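Scyllo-inosose 3-dehydrogenase (Thermotoga maritima, PDB 3IP1) catalyses the NAD(+)-dependent oxidation of scyllo-inosose to 3-dehydro-scyllo-inosose, a zinc-dependent step that probably belongs to myo-inositol degradation. Local coordinates at residues 5-10 / 156-161; 68-73 / 83-88. All coordinates share one frame; numbering follows the deposited sequence. Where two conformers were deposited one is given.

Contact 1: residues 5-10 / 156-161; sequences AVRLHA and NVDGAF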
loop_
_atom_site.group_PDB
_atom_site.type_symbol
_atom_site.label_atom_id
_atom_site.label_comp_id
_atom_site.label_asym_id
_atom_site.label_seq_id
_atom_site.Cartn_x
_atom_site.Cartn_y
_atom_site.Cartn_z
ATOM N N ALA A 5 -44.954 9.587 -7.662
ATOM C CA ALA A 5 -43.568 9.226 -7.961
ATOM C C ALA A 5 -43.426 8.936 -9.448
ATOM O O ALA A 5 -44.396 8.546 -10.101
ATOM C CB ALA A 5 -43.131 8.005 -7.143
ATOM N N VAL A 6 -42.204 9.096 -9.957
ATOM C CA VAL A 6 -41.853 8.809 -11.348
ATOM C C VAL A 6 -41.471 7.323 -11.472
ATOM O O VAL A 6 -40.420 6.890 -10.951
ATOM C CB VAL A 6 -40.706 9.723 -11.791
ATOM C CG1 VAL A 6 -40.242 9.391 -13.179
ATOM C CG2 VAL A 6 -41.123 11.217 -11.675
ATOM N N ARG A 7 -42.325 6.544 -12.150
ATOM C CA ARG A 7 -42.131 5.098 -12.271
ATOM C C ARG A 7 -41.935 4.636 -13.717
ATOM O O ARG A 7 -42.531 5.193 -14.650
ATOM C CB ARG A 7 -43.276 4.326 -11.611
ATOM C CG ARG A 7 -43.548 4.737 -10.159
ATOM C CD ARG A 7 -44.289 3.635 -9.396
ATOM N NE ARG A 7 -43.370 2.684 -8.781
ATOM C CZ ARG A 7 -43.611 1.386 -8.638
ATOM N NH1 ARG A 7 -42.714 0.611 -8.057
ATOM N NH2 ARG A 7 -44.738 0.858 -9.086
ATOM N N LEU A 8 -41.085 3.628 -13.890
ATOM C CA LEU A 8 -40.850 3.022 -15.202
ATOM C C LEU A 8 -41.541 1.665 -15.293
ATOM O O LEU A 8 -41.318 0.791 -14.469
ATOM C CB LEU A 8 -39.344 2.873 -15.499
ATOM C CG LEU A 8 -38.889 2.471 -16.922
ATOM C CD1 LEU A 8 -37.515 3.051 -17.260
ATOM C CD2 LEU A 8 -38.887 0.949 -17.167
ATOM N N HIS A 9 -42.370 1.500 -16.317
ATOM C CA HIS A 9 -42.989 0.218 -16.617
ATOM C C HIS A 9 -42.411 -0.300 -17.921
ATOM O O HIS A 9 -42.112 0.478 -18.818
ATOM C CB HIS A 9 -44.515 0.382 -16.739
ATOM C CG HIS A 9 -45.174 0.742 -15.444
ATOM N ND1 HIS A 9 -45.831 -0.185 -14.659
ATOM C CD2 HIS A 9 -45.239 1.919 -14.773
ATOM C CE1 HIS A 9 -46.274 0.405 -13.563
ATOM N NE2 HIS A 9 -45.925 1.681 -13.607
ATOM N N ALA A 10 -42.223 -1.609 -18.016
ATOM C CA ALA A 10 -41.762 -2.202 -19.257
ATOM C C ALA A 10 -42.341 -3.597 -19.383
ATOM O O ALA A 10 -42.836 -4.150 -18.404
ATOM C CB ALA A 10 -40.234 -2.247 -19.305
ATOM N N ASN A 156 -34.129 -1.650 -9.020
ATOM C CA ASN A 156 -35.088 -2.661 -8.606
ATOM C C ASN A 156 -35.671 -2.400 -7.212
ATOM O O ASN A 156 -36.456 -3.185 -6.721
ATOM C CB ASN A 156 -34.464 -4.051 -8.700
ATOM C CG ASN A 156 -33.441 -4.316 -7.601
ATOM O OD1 ASN A 156 -32.522 -3.520 -7.372
ATOM N ND2 ASN A 156 -33.590 -5.445 -6.925
ATOM N N VAL A 157 -35.261 -1.319 -6.559
ATOM C CA VAL A 157 -35.888 -0.899 -5.287
ATOM C C VAL A 157 -36.362 0.537 -5.510
ATOM O O VAL A 157 -35.612 1.349 -6.057
ATOM C CB VAL A 157 -34.897 -0.991 -4.072
ATOM C CG1 VAL A 157 -35.539 -0.495 -2.745
ATOM C CG2 VAL A 157 -34.393 -2.413 -3.883
ATOM N N ASP A 158 -37.595 0.850 -5.111
ATOM C CA ASP A 158 -38.158 2.201 -5.346
ATOM C C ASP A 158 -37.223 3.316 -4.898
ATOM O O ASP A 158 -36.747 3.326 -3.746
ATOM C CB ASP A 158 -39.543 2.360 -4.688
ATOM C CG ASP A 158 -40.630 1.548 -5.399
ATOM O OD1 ASP A 158 -40.502 1.298 -6.628
ATOM O OD2 ASP A 158 -41.605 1.138 -4.723
ATOM N N GLY A 159 -36.998 4.255 -5.817
ATOM C CA GLY A 159 -36.021 5.311 -5.681
ATOM C C GLY A 159 -36.598 6.679 -5.370
ATOM O O GLY A 159 -37.694 6.793 -4.802
ATOM N N ALA A 160 -35.868 7.725 -5.759
ATOM C CA ALA A 160 -36.085 9.054 -5.185
ATOM C C ALA A 160 -36.716 10.122 -6.072
ATOM O O ALA A 160 -36.817 11.268 -5.642
ATOM C CB ALA A 160 -34.789 9.567 -4.550
ATOM N N PHE A 161 -37.146 9.772 -7.290
ATOM C CA PHE A 161 -37.996 10.677 -8.092
ATOM C C PHE A 161 -39.413 10.590 -7.521
ATOM O O PHE A 161 -40.328 10.028 -8.132
ATOM C CB PHE A 161 -37.980 10.346 -9.585
ATOM C CG PHE A 161 -36.697 10.721 -10.289
ATOM C CD1 PHE A 161 -36.125 11.978 -10.120
ATOM C CD2 PHE A 161 -36.092 9.833 -11.168
ATOM C CE1 PHE A 161 -34.949 12.329 -10.804
ATOM C CE2 PHE A 161 -34.894 10.176 -11.843
ATOM C CZ PHE A 161 -34.335 11.427 -11.646
#

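Contact 2: residues 68-73 / 83-88; sequences CGSDVH and ILYPGL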
loop_
_atom_site.group_PDB
_atom_site.type_symbol
_atom_site.label_atom_id
_atom_site.label_comp_id
_atom_site.label_asym_id
_atom_site.label_seq_id
_atom_site.Cartn_x
_atom_site.Cartn_y
_atom_site.Cartn_z
ATOM N N CYS A 68 -29.602 10.486 -13.892
ATOM C CA CYS A 68 -28.373 9.829 -14.312
ATOM C C CYS A 68 -28.512 9.408 -15.777
ATOM O O CYS A 68 -29.627 9.195 -16.264
ATOM C CB CYS A 68 -28.135 8.604 -13.419
ATOM S SG CYS A 68 -26.585 7.654 -13.747
ATOM N N GLY A 69 -27.388 9.281 -16.479
ATOM C CA GLY A 69 -27.370 8.650 -17.805
ATOM C C GLY A 69 -27.998 7.262 -17.852
ATOM O O GLY A 69 -28.591 6.891 -18.870
ATOM N N SER A 70 -27.870 6.494 -16.762
ATOM C CA SER A 70 -28.527 5.187 -16.629
ATOM C C SER A 70 -30.052 5.316 -16.642
ATOM O O SER A 70 -30.748 4.438 -17.142
ATOM C CB SER A 70 -28.081 4.471 -15.345
ATOM O OG SER A 70 -26.769 3.948 -15.463
ATOM N N ASP A 71 -30.574 6.405 -16.072
ATOM C CA ASP A 71 -32.037 6.655 -16.136
ATOM C C ASP A 71 -32.494 6.854 -17.570
ATOM O O ASP A 71 -33.480 6.235 -18.011
ATOM C CB ASP A 71 -32.437 7.865 -15.288
ATOM C CG ASP A 71 -32.214 7.626 -13.810
ATOM O OD1 ASP A 71 -32.677 6.566 -13.306
ATOM O OD2 ASP A 71 -31.589 8.490 -13.164
ATOM N N VAL A 72 -31.747 7.689 -18.301
ATOM C CA VAL A 72 -31.965 7.908 -19.730
ATOM C C VAL A 72 -31.954 6.577 -20.484
ATOM O O VAL A 72 -32.855 6.289 -21.285
ATOM C CB VAL A 72 -30.907 8.895 -20.295
ATOM C CG1 VAL A 72 -31.063 9.106 -21.803
ATOM C CG2 VAL A 72 -30.993 10.217 -19.540
ATOM N N HIS A 73 -30.971 5.741 -20.170
ATOM C CA HIS A 73 -30.778 4.482 -20.886
ATOM C C HIS A 73 -31.782 3.385 -20.537
ATOM O O HIS A 73 -32.050 2.503 -21.371
ATOM C CB HIS A 73 -29.328 3.998 -20.755
ATOM C CG HIS A 73 -28.350 4.895 -21.453
ATOM N ND1 HIS A 73 -26.996 4.884 -21.190
ATOM C CD2 HIS A 73 -28.542 5.843 -22.401
ATOM C CE1 HIS A 73 -26.394 5.779 -21.952
ATOM N NE2 HIS A 73 -27.311 6.376 -22.695
ATOM N N ILE A 83 -34.691 -1.879 -23.913
ATOM C CA ILE A 83 -33.988 -0.810 -23.183
ATOM C C ILE A 83 -32.479 -0.879 -23.465
ATOM O O ILE A 83 -31.954 -1.960 -23.782
ATOM C CB ILE A 83 -34.272 -0.848 -21.666
ATOM C CG1 ILE A 83 -33.518 -1.997 -20.996
ATOM C CG2 ILE A 83 -35.772 -0.943 -21.407
ATOM C CD1 ILE A 83 -33.743 -2.121 -19.509
ATOM N N LEU A 84 -31.804 0.267 -23.384
ATOM C CA LEU A 84 -30.367 0.343 -23.630
ATOM C C LEU A 84 -29.559 -0.080 -22.385
ATOM O O LEU A 84 -28.502 -0.680 -22.501
ATOM C CB LEU A 84 -29.964 1.753 -24.117
ATOM C CG LEU A 84 -30.499 2.225 -25.488
ATOM C CD1 LEU A 84 -29.676 3.410 -26.031
ATOM C CD2 LEU A 84 -30.516 1.092 -26.520
ATOM N N TYR A 85 -30.092 0.197 -21.196
ATOM C CA TYR A 85 -29.415 -0.173 -19.957
ATOM C C TYR A 85 -29.217 -1.684 -19.805
ATOM O O TYR A 85 -30.180 -2.455 -19.749
ATOM C CB TYR A 85 -30.123 0.415 -18.735
ATOM C CG TYR A 85 -29.352 0.200 -17.457
ATOM C CD1 TYR A 85 -28.179 0.928 -17.191
ATOM C CD2 TYR A 85 -29.767 -0.745 -16.540
ATOM C CE1 TYR A 85 -27.450 0.716 -16.011
ATOM C CE2 TYR A 85 -29.052 -0.978 -15.365
ATOM C CZ TYR A 85 -27.905 -0.246 -15.104
ATOM O OH TYR A 85 -27.225 -0.485 -13.935
ATOM N N PRO A 86 -27.951 -2.107 -19.704
ATOM C CA PRO A 86 -27.645 -3.536 -19.773
ATOM C C PRO A 86 -27.649 -4.284 -18.434
ATOM O O PRO A 86 -27.525 -5.511 -18.433
ATOM C CB PRO A 86 -26.242 -3.560 -20.404
ATOM C CG PRO A 86 -25.611 -2.205 -20.008
ATOM C CD PRO A 86 -26.740 -1.261 -19.645
ATOM N N GLY A 87 -27.820 -3.562 -17.321
ATOM C CA GLY A 87 -27.645 -4.137 -15.982
ATOM C C GLY A 87 -28.891 -4.550 -15.209
ATOM O O GLY A 87 -29.971 -4.759 -15.777
ATOM N N LEU A 88 -28.719 -4.691 -13.895
ATOM C CA LEU A 88 -29.775 -5.090 -12.966
ATOM C C LEU A 88 -30.986 -4.148 -13.002
ATOM O O LEU A 88 -30.854 -2.939 -12.836
ATOM C CB LEU A 88 -29.208 -5.150 -11.545
ATOM C CG LEU A 88 -30.138 -5.520 -10.394
ATOM C CD1 LEU A 88 -30.575 -7.000 -10.518
ATOM C CD2 LEU A 88 -29.438 -5.259 -9.080
#

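Contact 1: residues 5-10 / 156-161
The N-terminal strand 3-12 is fastened to the loop that enters strand 164-168, in the GroES-like catalytic domain of zinc-containing alcohol dehydrogenases, through V6 with F161 and R7 with D158. The amide V6 N donates to the carbonyl F161 O over 2.8 Å, nearly straight at 174°. Beside this bond the two side chains meet at their roots, with V6 CB 3.6 Å from F161 CB and the V6 CG2 methyl next to the same carbon. With CG anti to the carbonyl carbon (chi1 -73°), the F161 ring leads away from the strand, to C65, I67 and D71. That ring lies about 7 Å, side chain to side chain, from both H97 and E98, ligands of the first zinc site, which places F161 close behind the metal ligands.

Further along, the bent side chain of R7 reaches the D158 carboxylate with one amino group: R7 NH1 to D158 OD1 is 2.7 Å. The oxygen lies at the edge of the guanidinium, in its plane, and is met on its syn side. The two flat groups stand nearly perpendicular, 80° apart, and a single N-H forms the bridge. T94 steadies both partners, its amide N binding D158 OD1 and its OG1 binding R7 NE, so OD1 is gripped twice. Two fixed nitrogens of R7 would restrain rotation of its guanidinium, although D158 itself is exposed and solvent may weaken the charge attraction. F161 O also touches A5, whose CA approaches it to 3.3 Å in a CA-H...O contact and whose CB stands 3.6 Å from it.

Contact 2: residues 68-73 / 83-88
H73 O, in the last turn of the short helix 69-75, is gripped by two successive amides of the loop that follows: Y85 N donates over 3.0 Å at 147°, and L84 N makes a weaker, more bent bond. The Y85 N-H comes from above the carbonyl plane. The loop is thereby folded back against the helix, and L84 CB lies 4.1 Å from H73 CB.

Y85 has CG anti to its amide nitrogen (chi1 -173°), which swings the ring away from H73 O and back toward the N-terminal start of the helix, to S70. There Y85 CE1 is 3.9 Å from S70 CB; S70 was modelled in two conformers, so the position of its hydroxyl is doubtful. One face of the ring has G87 N above its rim, and F155 meets it with planes about 45° apart. With the ring cut back to an alanine here, S70 and F155 would probably lose their aromatic neighbour and a gap would open beside the helix.

Ahead of these residues C68 and D71 form a capping box: C68 N binds D71 OD2 over 2.9 Å, and C68 SG accepts from S70 N. As C68 is a zinc ligand, its sulfur would be both oriented and polarised by the start of the helix that bears S70 and H73, the probable charge relay pair.

How the contacts relate
Contacts 1 and 2 lie 13 Å apart, centre to centre, and join through F161 and D71: F161 CE2 packs 3.9 Å from D71 OD2, the oxygen that also serves the helix cap. A second touch, N156 OD1 on L88 CD2 at 3.9 Å, links the two loops. Contact 2 falls within the chain interval spanned by contact 1. Both lie near the site where H97, E98 and E195 hold a cadmium ion, with C68 a further ligand of zinc there. The S70 side chain is about 6 Å from the cadmium, that of F161 about 9 Å, so contact 2 lies nearer the metal than the F161 side of contact 1.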